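Poly-beta-hydroxybuterate polymerase (Cupriavidus necator, PDB 5T6O) probably acts as an acyltransferase that polymerises hydroxybutyrate units into polyhydroxybutyrate, the present chain being its catalytic domain of alpha/beta hydrolase fold. Local coordinates at residues F3-T12 and Y50-S60; A15-L26 and Y374-Y384. The protein carries 1 engineered substitution. All coordinates share one frame; numbering follows the deposited sequence.

Interaction 1. Residues F3-T12 and Y50-S60; sequences FEVGRNVAVT and YYILDLQPESS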
loop_
_atom_site.group_PDB
_atom_site.type_symbol
_atom_site.label_atom_id
_atom_site.label_comp_id
_atom_site.label_asym_id
_atom_site.label_seq_id
_atom_site.Cartn_x
_atom_site.Cartn_y
_atom_site.Cartn_z
ATOM N N PHE A 3 -23.696 11.267 -28.166
ATOM C CA PHE A 3 -24.404 10.114 -27.630
ATOM C C PHE A 3 -25.833 10.484 -27.262
ATOM O O PHE A 3 -26.100 11.574 -26.750
ATOM C CB PHE A 3 -23.679 9.539 -26.414
ATOM C CG PHE A 3 -22.338 8.958 -26.753
ATOM C CD1 PHE A 3 -22.245 7.838 -27.563
ATOM C CD2 PHE A 3 -21.175 9.567 -26.320
ATOM C CE1 PHE A 3 -21.006 7.313 -27.903
ATOM C CE2 PHE A 3 -19.937 9.046 -26.651
ATOM C CZ PHE A 3 -19.851 7.922 -27.443
ATOM N N GLU A 4 -26.759 9.570 -27.545
ATOM C CA GLU A 4 -28.159 9.781 -27.196
ATOM C C GLU A 4 -28.787 8.435 -26.881
ATOM O O GLU A 4 -28.804 7.547 -27.738
ATOM C CB GLU A 4 -28.916 10.482 -28.325
ATOM C CG GLU A 4 -30.391 10.677 -28.017
ATOM C CD GLU A 4 -31.168 11.281 -29.172
ATOM O OE1 GLU A 4 -30.544 11.752 -30.151
ATOM O OE2 GLU A 4 -32.411 11.273 -29.107
ATOM N N VAL A 5 -29.296 8.294 -25.653
ATOM C CA VAL A 5 -29.902 7.041 -25.224
ATOM C C VAL A 5 -31.077 6.715 -26.130
ATOM O O VAL A 5 -31.953 7.554 -26.356
ATOM C CB VAL A 5 -30.331 7.157 -23.752
ATOM C CG1 VAL A 5 -31.098 5.917 -23.298
ATOM C CG2 VAL A 5 -29.122 7.394 -22.888
ATOM N N GLY A 6 -31.092 5.496 -26.668
ATOM C CA GLY A 6 -32.130 5.071 -27.580
ATOM C C GLY A 6 -31.866 5.376 -29.038
ATOM O O GLY A 6 -32.644 4.940 -29.892
ATOM N N ARG A 7 -30.802 6.112 -29.350
ATOM C CA ARG A 7 -30.398 6.361 -30.729
ATOM C C ARG A 7 -29.093 5.668 -31.086
ATOM O O ARG A 7 -29.042 4.920 -32.067
ATOM C CB ARG A 7 -30.268 7.869 -30.995
ATOM C CG ARG A 7 -29.916 8.195 -32.451
ATOM C CD ARG A 7 -29.913 9.702 -32.723
ATOM N NE ARG A 7 -28.775 10.373 -32.097
ATOM N N ASN A 8 -28.024 5.902 -30.323
ATOM C CA ASN A 8 -26.763 5.207 -30.557
ATOM C C ASN A 8 -26.172 4.579 -29.299
ATOM O O ASN A 8 -25.081 3.999 -29.366
ATOM C CB ASN A 8 -25.736 6.153 -31.202
ATOM C CG ASN A 8 -25.582 7.460 -30.444
ATOM O OD1 ASN A 8 -25.807 7.525 -29.239
ATOM N ND2 ASN A 8 -25.189 8.512 -31.157
ATOM N N VAL A 9 -26.849 4.671 -28.164
ATOM C CA VAL A 9 -26.531 3.850 -27.009
ATOM C C VAL A 9 -27.844 3.302 -26.479
ATOM O O VAL A 9 -28.908 3.902 -26.666
ATOM C CB VAL A 9 -25.743 4.607 -25.905
ATOM C CG1 VAL A 9 -24.446 5.190 -26.464
ATOM C CG2 VAL A 9 -26.578 5.681 -25.257
ATOM N N ALA A 10 -27.766 2.126 -25.858
ATOM C CA ALA A 10 -28.938 1.429 -25.321
ATOM C C ALA A 10 -29.965 1.147 -26.417
ATOM O O ALA A 10 -31.147 1.475 -26.289
ATOM C CB ALA A 10 -29.564 2.218 -24.168
ATOM N N VAL A 11 -29.512 0.517 -27.504
ATOM C CA VAL A 11 -30.362 0.323 -28.675
ATOM C C VAL A 11 -30.729 -1.141 -28.898
ATOM O O VAL A 11 -31.331 -1.465 -29.924
ATOM C CB VAL A 11 -29.725 0.920 -29.943
ATOM C CG1 VAL A 11 -29.598 2.435 -29.804
ATOM C CG2 VAL A 11 -28.371 0.268 -30.233
ATOM N N THR A 12 -30.425 -2.040 -27.964
ATOM C CA THR A 12 -30.842 -3.423 -28.190
ATOM C C THR A 12 -32.366 -3.494 -28.193
ATOM O O THR A 12 -33.026 -2.863 -27.364
ATOM C CB THR A 12 -30.241 -4.350 -27.139
ATOM O OG1 THR A 12 -28.809 -4.270 -27.230
ATOM C CG2 THR A 12 -30.672 -5.823 -27.381
ATOM N N TYR A 50 -28.812 2.129 -16.251
ATOM C CA TYR A 50 -28.555 0.717 -16.545
ATOM C C TYR A 50 -27.678 0.503 -17.769
ATOM O O TYR A 50 -27.051 -0.559 -17.881
ATOM C CB TYR A 50 -29.871 -0.035 -16.755
ATOM C CG TYR A 50 -30.505 0.130 -18.124
ATOM C CD1 TYR A 50 -30.097 -0.653 -19.212
ATOM C CD2 TYR A 50 -31.529 1.047 -18.326
ATOM C CE1 TYR A 50 -30.670 -0.497 -20.454
ATOM C CE2 TYR A 50 -32.115 1.200 -19.563
ATOM C CZ TYR A 50 -31.683 0.419 -20.622
ATOM O OH TYR A 50 -32.277 0.571 -21.848
ATOM N N TYR A 51 -27.649 1.456 -18.699
ATOM C CA TYR A 51 -27.183 1.155 -20.045
ATOM C C TYR A 51 -25.668 1.030 -20.146
ATOM O O TYR A 51 -25.161 0.780 -21.246
ATOM C CB TYR A 51 -27.708 2.199 -21.034
ATOM C CG TYR A 51 -27.262 3.623 -20.801
ATOM C CD1 TYR A 51 -26.052 4.085 -21.321
ATOM C CD2 TYR A 51 -28.081 4.530 -20.136
ATOM C CE1 TYR A 51 -25.648 5.386 -21.136
ATOM C CE2 TYR A 51 -27.681 5.855 -19.953
ATOM C CZ TYR A 51 -26.467 6.270 -20.452
ATOM O OH TYR A 51 -26.054 7.569 -20.273
ATOM N N ILE A 52 -24.936 1.159 -19.032
ATOM C CA ILE A 52 -23.568 0.644 -19.034
ATOM C C ILE A 52 -23.569 -0.826 -19.450
ATOM O O ILE A 52 -22.597 -1.313 -20.036
ATOM C CB ILE A 52 -22.897 0.846 -17.650
ATOM C CG1 ILE A 52 -21.394 0.525 -17.714
ATOM C CG2 ILE A 52 -23.574 -0.022 -16.576
ATOM C CD1 ILE A 52 -20.641 1.303 -18.767
ATOM N N LEU A 53 -24.672 -1.536 -19.201
ATOM C CA LEU A 53 -24.811 -2.941 -19.583
ATOM C C LEU A 53 -25.337 -3.129 -20.998
ATOM O O LEU A 53 -25.391 -4.266 -21.468
ATOM C CB LEU A 53 -25.751 -3.664 -18.615
ATOM C CG LEU A 53 -25.297 -3.650 -17.155
ATOM C CD1 LEU A 53 -26.282 -4.392 -16.295
ATOM C CD2 LEU A 53 -23.904 -4.277 -17.053
ATOM N N ASP A 54 -25.746 -2.055 -21.673
ATOM C CA ASP A 54 -26.208 -2.123 -23.068
ATOM C C ASP A 54 -25.693 -0.877 -23.786
ATOM O O ASP A 54 -26.447 -0.089 -24.339
ATOM C CB ASP A 54 -27.734 -2.220 -23.146
ATOM C CG ASP A 54 -28.250 -2.310 -24.589
ATOM O OD1 ASP A 54 -27.532 -2.865 -25.440
ATOM O OD2 ASP A 54 -29.367 -1.819 -24.873
ATOM N N LEU A 55 -24.374 -0.677 -23.742
ATOM C CA LEU A 55 -23.814 0.627 -24.085
ATOM C C LEU A 55 -23.912 0.885 -25.584
ATOM O O LEU A 55 -24.891 1.473 -26.048
ATOM C CB LEU A 55 -22.366 0.723 -23.573
ATOM C CG LEU A 55 -21.732 2.119 -23.589
ATOM C CD1 LEU A 55 -22.624 3.168 -22.911
ATOM C CD2 LEU A 55 -20.351 2.084 -22.928
ATOM N N GLN A 56 -22.943 0.451 -26.356
ATOM C CA GLN A 56 -23.127 0.440 -27.797
ATOM C C GLN A 56 -23.258 -1.003 -28.274
ATOM O O GLN A 56 -22.964 -1.937 -27.521
ATOM C CB GLN A 56 -21.960 1.150 -28.493
ATOM C CG GLN A 56 -21.816 2.603 -28.050
ATOM C CD GLN A 56 -20.729 3.334 -28.795
ATOM O OE1 GLN A 56 -19.751 3.783 -28.203
ATOM N NE2 GLN A 56 -20.895 3.465 -30.109
ATOM N N PRO A 57 -23.754 -1.234 -29.493
ATOM C CA PRO A 57 -23.995 -2.621 -29.913
ATOM C C PRO A 57 -22.782 -3.535 -29.779
ATOM O O PRO A 57 -22.927 -4.672 -29.316
ATOM C CB PRO A 57 -24.433 -2.460 -31.372
ATOM C CG PRO A 57 -25.174 -1.165 -31.355
ATOM C CD PRO A 57 -24.386 -0.271 -30.418
ATOM N N GLU A 58 -21.588 -3.070 -30.161
ATOM C CA GLU A 58 -20.413 -3.933 -30.071
ATOM C C GLU A 58 -20.075 -4.272 -28.627
ATOM O O GLU A 58 -19.567 -5.366 -28.351
ATOM C CB GLU A 58 -19.212 -3.269 -30.750
ATOM C CG GLU A 58 -19.356 -3.111 -32.252
ATOM N N SER A 59 -20.376 -3.366 -27.692
ATOM C CA SER A 59 -19.962 -3.492 -26.301
ATOM C C SER A 59 -21.093 -3.924 -25.379
ATOM O O SER A 59 -20.901 -3.950 -24.163
ATOM C CB SER A 59 -19.406 -2.159 -25.808
ATOM O OG SER A 59 -20.443 -1.179 -25.840
ATOM N N SER A 60 -22.268 -4.241 -25.921
ATOM C CA SER A 60 -23.443 -4.487 -25.087
ATOM C C SER A 60 -23.385 -5.877 -24.453
ATOM O O SER A 60 -23.347 -6.891 -25.162
ATOM C CB SER A 60 -24.712 -4.343 -25.929
ATOM O OG SER A 60 -25.834 -4.906 -25.267
HETATM O O HOH W 1 -26.893 -0.910 -27.489
#
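D54 carries its carboxylate anti to the backbone N (chi1 -179°), and T12 turns OG1 anti to its own carbonyl carbon (chi1 -60°); together these torsions bring T12 OG1 within reach of the carboxylate where the N-terminal loop of this alpha/beta hydrolase domain meets the loop between strand 40-43 and helix 61-67. T12 holds both carboxylate oxygens. Its OG1 donates to D54 OD1 at 2.6 Å on the syn side, 33° out of the carboxylate plane, while its backbone N reaches the syn lone pair of D54 OD2 at 3.3 Å. S60 OG, which also caps the start of helix 61-67 through R63 N, donates to D54 OD1 from the anti side at 2.7 Å, on the same face of the plane as the threonine. These bonds fix the rotation of the buried carboxylate.

Next to this polar knot, the backbone of A10 bonds to the second loop: its N gives a 3.0 Å hydrogen bond to L55 O in the carbonyl plane, with a weak second branch to D54 O. The methyl of A10 packs on CB of Y51. V5 lays CG2 over one face of the Y51 ring, 4.0 Å from the centroid, and the phenol OH beyond is bonded to D228. At the outer margin V11 CG2 meets the ring of P57, and F3 approaches Q56 while its own ring also meets F224 of helix 220-227. Between the two loops a water accepts from V11 N at 3.0 Å and lies 2.9 Å from D54 OD1, to which it can donate.

Interaction 2. Residues A15-L26 and Y374-Y384; sequences AVVFENEYFQLL and YRAIEPAPGRY. With SO4 (sulfate ion), chain C.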
loop_
_atom_site.group_PDB
_atom_site.type_symbol
_atom_site.label_atom_id
_atom_site.label_comp_id
_atom_site.label_asym_id
_atom_site.label_seq_id
_atom_site.Cartn_x
_atom_site.Cartn_y
_atom_site.Cartn_z
ATOM N N ALA A 15 -38.884 -4.225 -25.314
ATOM C CA ALA A 15 -40.095 -3.514 -24.919
ATOM C C ALA A 15 -40.149 -3.393 -23.404
ATOM O O ALA A 15 -39.693 -4.281 -22.679
ATOM C CB ALA A 15 -41.363 -4.224 -25.413
ATOM N N VAL A 16 -40.696 -2.273 -22.929
ATOM C CA VAL A 16 -41.143 -2.202 -21.539
ATOM C C VAL A 16 -42.370 -3.089 -21.389
ATOM O O VAL A 16 -43.347 -2.941 -22.138
ATOM C CB VAL A 16 -41.476 -0.752 -21.140
ATOM C CG1 VAL A 16 -42.089 -0.691 -19.725
ATOM C CG2 VAL A 16 -40.258 0.176 -21.258
ATOM N N VAL A 17 -42.336 -4.014 -20.426
ATOM C CA VAL A 17 -43.465 -4.904 -20.162
ATOM C C VAL A 17 -44.115 -4.642 -18.808
ATOM O O VAL A 17 -45.147 -5.257 -18.497
ATOM C CB VAL A 17 -43.071 -6.394 -20.299
ATOM C CG1 VAL A 17 -42.705 -6.731 -21.749
ATOM C CG2 VAL A 17 -41.907 -6.776 -19.363
ATOM N N PHE A 18 -43.561 -3.743 -18.004
ATOM C CA PHE A 18 -44.108 -3.443 -16.689
ATOM C C PHE A 18 -43.482 -2.141 -16.220
ATOM O O PHE A 18 -42.319 -1.861 -16.522
ATOM C CB PHE A 18 -43.814 -4.562 -15.674
ATOM C CG PHE A 18 -44.195 -4.200 -14.258
ATOM C CD1 PHE A 18 -45.507 -4.303 -13.842
ATOM C CD2 PHE A 18 -43.240 -3.731 -13.351
ATOM C CE1 PHE A 18 -45.873 -3.949 -12.545
ATOM C CE2 PHE A 18 -43.606 -3.370 -12.039
ATOM C CZ PHE A 18 -44.918 -3.486 -11.646
ATOM N N GLU A 19 -44.240 -1.365 -15.450
ATOM C CA GLU A 19 -43.644 -0.181 -14.848
ATOM C C GLU A 19 -44.403 0.178 -13.583
ATOM O O GLU A 19 -45.626 -0.001 -13.494
ATOM C CB GLU A 19 -43.629 1.011 -15.828
ATOM C CG GLU A 19 -44.993 1.569 -16.159
ATOM C CD GLU A 19 -44.977 2.553 -17.343
ATOM O OE1 GLU A 19 -44.016 2.532 -18.139
ATOM O OE2 GLU A 19 -45.942 3.337 -17.485
ATOM N N ASN A 20 -43.669 0.696 -12.603
ATOM C CA ASN A 20 -44.301 1.325 -11.446
ATOM C C ASN A 20 -43.496 2.579 -11.122
ATOM O O ASN A 20 -42.714 3.071 -11.944
ATOM C CB ASN A 20 -44.441 0.335 -10.269
ATOM C CG ASN A 20 -43.105 -0.082 -9.648
ATOM O OD1 ASN A 20 -42.041 0.449 -9.968
ATOM N ND2 ASN A 20 -43.169 -1.053 -8.736
ATOM N N GLU A 21 -43.681 3.112 -9.916
ATOM C CA GLU A 21 -43.029 4.370 -9.582
ATOM C C GLU A 21 -41.517 4.230 -9.545
ATOM O O GLU A 21 -40.807 5.223 -9.747
ATOM C CB GLU A 21 -43.543 4.899 -8.240
ATOM C CG GLU A 21 -44.989 5.384 -8.284
ATOM C CD GLU A 21 -45.213 6.463 -9.335
ATOM O OE1 GLU A 21 -44.387 7.399 -9.410
ATOM O OE2 GLU A 21 -46.206 6.369 -10.093
ATOM N N TYR A 22 -41.015 3.020 -9.328
ATOM C CA TYR A 22 -39.600 2.801 -9.068
ATOM C C TYR A 22 -38.815 2.363 -10.290
ATOM O O TYR A 22 -37.608 2.611 -10.348
ATOM C CB TYR A 22 -39.425 1.747 -7.967
ATOM C CG TYR A 22 -39.979 2.187 -6.639
ATOM C CD1 TYR A 22 -41.330 2.024 -6.333
ATOM C CD2 TYR A 22 -39.152 2.786 -5.683
ATOM C CE1 TYR A 22 -41.844 2.439 -5.111
ATOM C CE2 TYR A 22 -39.665 3.209 -4.454
ATOM C CZ TYR A 22 -41.001 3.031 -4.179
ATOM O OH TYR A 22 -41.498 3.445 -2.958
ATOM N N PHE A 23 -39.446 1.704 -11.259
ATOM C CA PHE A 23 -38.666 1.150 -12.361
ATOM C C PHE A 23 -39.580 0.734 -13.506
ATOM O O PHE A 23 -40.806 0.652 -13.364
ATOM C CB PHE A 23 -37.832 -0.050 -11.902
ATOM C CG PHE A 23 -38.628 -1.319 -11.751
ATOM C CD1 PHE A 23 -39.529 -1.467 -10.711
ATOM C CD2 PHE A 23 -38.451 -2.374 -12.639
ATOM C CE1 PHE A 23 -40.258 -2.644 -10.577
ATOM C CE2 PHE A 23 -39.167 -3.548 -12.506
ATOM C CZ PHE A 23 -40.068 -3.688 -11.480
ATOM N N GLN A 24 -38.951 0.495 -14.657
ATOM C CA GLN A 24 -39.557 -0.187 -15.792
ATOM C C GLN A 24 -38.852 -1.519 -16.007
ATOM O O GLN A 24 -37.621 -1.598 -15.937
ATOM C CB GLN A 24 -39.442 0.646 -17.069
ATOM C CG GLN A 24 -40.302 1.894 -17.066
ATOM C CD GLN A 24 -40.190 2.669 -18.349
ATOM O OE1 GLN A 24 -39.081 2.980 -18.812
ATOM N NE2 GLN A 24 -41.345 2.967 -18.959
ATOM N N LEU A 25 -39.623 -2.570 -16.269
ATOM C CA LEU A 25 -39.037 -3.858 -16.615
ATOM C C LEU A 25 -38.918 -3.944 -18.132
ATOM O O LEU A 25 -39.927 -3.861 -18.835
ATOM C CB LEU A 25 -39.874 -5.023 -16.093
ATOM C CG LEU A 25 -39.160 -6.378 -16.239
ATOM C CD1 LEU A 25 -37.937 -6.444 -15.338
ATOM C CD2 LEU A 25 -40.127 -7.520 -15.926
ATOM N N LEU A 26 -37.689 -4.070 -18.633
ATOM C CA LEU A 26 -37.484 -4.306 -20.059
ATOM C C LEU A 26 -37.385 -5.799 -20.334
ATOM O O LEU A 26 -36.862 -6.561 -19.522
ATOM C CB LEU A 26 -36.206 -3.631 -20.563
ATOM C CG LEU A 26 -35.985 -2.152 -20.216
ATOM C CD1 LEU A 26 -34.774 -1.588 -20.977
ATOM C CD2 LEU A 26 -37.209 -1.336 -20.492
ATOM N N TYR A 374 -49.068 -8.894 -18.644
ATOM C CA TYR A 374 -48.060 -7.841 -18.810
ATOM C C TYR A 374 -47.724 -7.688 -20.293
ATOM O O TYR A 374 -46.751 -8.280 -20.766
ATOM C CB TYR A 374 -46.799 -8.176 -18.011
ATOM C CG TYR A 374 -47.000 -8.363 -16.528
ATOM C CD1 TYR A 374 -47.158 -7.264 -15.689
ATOM C CD2 TYR A 374 -47.011 -9.636 -15.957
ATOM C CE1 TYR A 374 -47.332 -7.421 -14.331
ATOM C CE2 TYR A 374 -47.186 -9.803 -14.589
ATOM C CZ TYR A 374 -47.341 -8.685 -13.785
ATOM O OH TYR A 374 -47.516 -8.810 -12.430
ATOM N N ARG A 375 -48.501 -6.903 -21.030
ATOM C CA ARG A 375 -48.189 -6.713 -22.439
ATOM C C ARG A 375 -47.271 -5.506 -22.627
ATOM O O ARG A 375 -47.067 -4.693 -21.721
ATOM C CB ARG A 375 -49.469 -6.559 -23.268
ATOM C CG ARG A 375 -50.208 -7.876 -23.550
ATOM C CD ARG A 375 -49.289 -8.918 -24.195
ATOM N NE ARG A 375 -49.992 -10.172 -24.477
ATOM C CZ ARG A 375 -49.389 -11.326 -24.757
ATOM N NH1 ARG A 375 -48.061 -11.402 -24.785
ATOM N NH2 ARG A 375 -50.112 -12.412 -24.999
ATOM N N ALA A 376 -46.695 -5.410 -23.824
ATOM C CA ALA A 376 -45.761 -4.330 -24.125
ATOM C C ALA A 376 -46.418 -2.965 -23.939
ATOM O O ALA A 376 -47.569 -2.748 -24.333
ATOM C CB ALA A 376 -45.230 -4.475 -25.557
ATOM N N ILE A 377 -45.671 -2.053 -23.326
ATOM C CA ILE A 377 -46.121 -0.693 -23.041
ATOM C C ILE A 377 -45.544 0.302 -24.040
ATOM O O ILE A 377 -46.260 1.148 -24.572
ATOM C CB ILE A 377 -45.733 -0.317 -21.593
ATOM C CG1 ILE A 377 -46.528 -1.160 -20.594
ATOM C CG2 ILE A 377 -45.914 1.179 -21.352
ATOM C CD1 ILE A 377 -46.042 -1.008 -19.129
ATOM N N GLU A 378 -44.244 0.209 -24.297
ATOM C CA GLU A 378 -43.518 1.103 -25.188
ATOM C C GLU A 378 -42.183 0.441 -25.502
ATOM O O GLU A 378 -41.781 -0.500 -24.804
ATOM C CB GLU A 378 -43.308 2.483 -24.530
ATOM C CG GLU A 378 -42.347 2.405 -23.337
ATOM C CD GLU A 378 -42.281 3.690 -22.515
ATOM O OE1 GLU A 378 -43.150 4.560 -22.682
ATOM O OE2 GLU A 378 -41.360 3.816 -21.683
ATOM N N PRO A 379 -41.481 0.880 -26.552
ATOM C CA PRO A 379 -40.213 0.219 -26.908
ATOM C C PRO A 379 -39.109 0.480 -25.892
ATOM O O PRO A 379 -39.054 1.530 -25.248
ATOM C CB PRO A 379 -39.852 0.840 -28.265
ATOM C CG PRO A 379 -41.137 1.474 -28.780
ATOM C CD PRO A 379 -41.827 1.946 -27.512
ATOM N N ALA A 380 -38.210 -0.496 -25.764
ATOM C CA ALA A 380 -36.940 -0.252 -25.085
ATOM C C ALA A 380 -36.221 0.847 -25.865
ATOM O O ALA A 380 -36.371 0.941 -27.086
ATOM C CB ALA A 380 -36.113 -1.517 -25.019
ATOM N N PRO A 381 -35.421 1.678 -25.179
ATOM C CA PRO A 381 -34.981 1.577 -23.787
ATOM C C PRO A 381 -35.984 2.106 -22.755
ATOM O O PRO A 381 -35.682 2.049 -21.562
ATOM C CB PRO A 381 -33.698 2.423 -23.776
ATOM C CG PRO A 381 -33.931 3.451 -24.852
ATOM C CD PRO A 381 -34.686 2.720 -25.922
ATOM N N GLY A 382 -37.149 2.579 -23.195
ATOM C CA GLY A 382 -38.137 3.114 -22.278
ATOM C C GLY A 382 -37.886 4.572 -21.929
ATOM O O GLY A 382 -36.800 5.117 -22.114
ATOM N N ARG A 383 -38.926 5.218 -21.400
ATOM C CA ARG A 383 -38.803 6.643 -21.105
ATOM C C ARG A 383 -38.137 6.929 -19.757
ATOM O O ARG A 383 -37.600 8.033 -19.581
ATOM C CB ARG A 383 -40.185 7.320 -21.179
ATOM C CG ARG A 383 -41.124 7.006 -20.036
ATOM C CD ARG A 383 -42.568 7.434 -20.365
ATOM N NE ARG A 383 -43.456 7.223 -19.223
ATOM C CZ ARG A 383 -44.015 6.057 -18.906
ATOM N NH1 ARG A 383 -43.805 4.975 -19.655
ATOM N NH2 ARG A 383 -44.794 5.974 -17.833
ATOM N N TYR A 384 -38.144 5.988 -18.797
ATOM C CA TYR A 384 -37.508 6.293 -17.509
ATOM C C TYR A 384 -36.032 6.619 -17.685
ATOM O O TYR A 384 -35.527 7.577 -17.085
ATOM C CB TYR A 384 -37.646 5.144 -16.502
ATOM C CG TYR A 384 -39.020 4.960 -15.881
ATOM C CD1 TYR A 384 -40.167 5.474 -16.496
ATOM C CD2 TYR A 384 -39.174 4.246 -14.686
ATOM C CE1 TYR A 384 -41.423 5.289 -15.940
ATOM C CE2 TYR A 384 -40.433 4.061 -14.113
ATOM C CZ TYR A 384 -41.551 4.580 -14.757
ATOM O OH TYR A 384 -42.800 4.400 -14.216
HETATM S S SO4 C . -46.996 -2.051 -8.111
HETATM O O1 SO4 C . -47.910 -2.654 -7.151
HETATM O O2 SO4 C . -45.628 -2.529 -7.861
HETATM O O3 SO4 C . -47.049 -0.601 -8.005
HETATM O O4 SO4 C . -47.420 -2.431 -9.455
HETATM O O HOH W 2 -36.314 3.202 -19.206
#
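A buried glutamine, Q24, is packed against an aromatic face and hydrogen-bonded at both ends of its amide, where the chain's C-terminal segment closes on the edge of the alpha/beta hydrolase sheet. Its CG sits over the centre of the Y384 ring, 3.4 Å from the centroid and 6° off the normal, a CH-pi contact. With CG anti to the carbonyl carbon (chi1 -69°) and the chain extended beyond it, Q24 sends NE2 to E19 OE1 and to E378 OE2, both nearly in its amide plane. Its OE1 accepts from Y384 N, which stands above the carbonyl plane, and from a water that also donates to P381 O.

R383 grips E19 end-on, NH1 to OE1 and NH2 to OE2, each at 2.9 Å, although carboxylate and guanidinium planes are 58° apart. NH1 also pairs with E378, so one arginine joins two glutamates in a salt-bridge network and probably offsets their mutual repulsion. Q24 NE2 and R383 N meet E378 OE2 from opposite faces of its carboxylate.

Alongside strand 14-19, V16 N donates to E378 O and I377 N to V16 O, both at 2.8 Å; the two bonds attach a short, weakly bonded antiparallel strand at 378-379. V16 CG2 packs on E378 CG and on CA of G382. Farther out, F18 CD1 touches Y374 CE1 at 3.6 Å, the two rings meeting obliquely. Beyond them N20 ND2 binds a sulfate, probably from the crystallisation liquor and also held by R99. Y384 OH donates to N20 O at 2.6 Å, from above the carbonyl plane.

Both contacts pair an N-terminal segment of the domain with a part distant in sequence: interaction 1 joins two irregular loops, whereas interaction 2 brings a segment from near the C-terminus onto the hairpin of strands 14-19 and 23-28. Interaction 2 lies nearer the surface, with eight of 21 touching residues buried and five exposed, against eight of 14 and one. The carboxylate of interaction 1 is served by hydroxyls and a backbone N beside an apolar patch; in interaction 2 carboxylates share an arginine and a glutamine. Backbone-to-backbone bonding rests on A10 in the first and V16 in the second. The two meet at Y50, whose OH packs against P381 and L26. Along the chain their segments alternate.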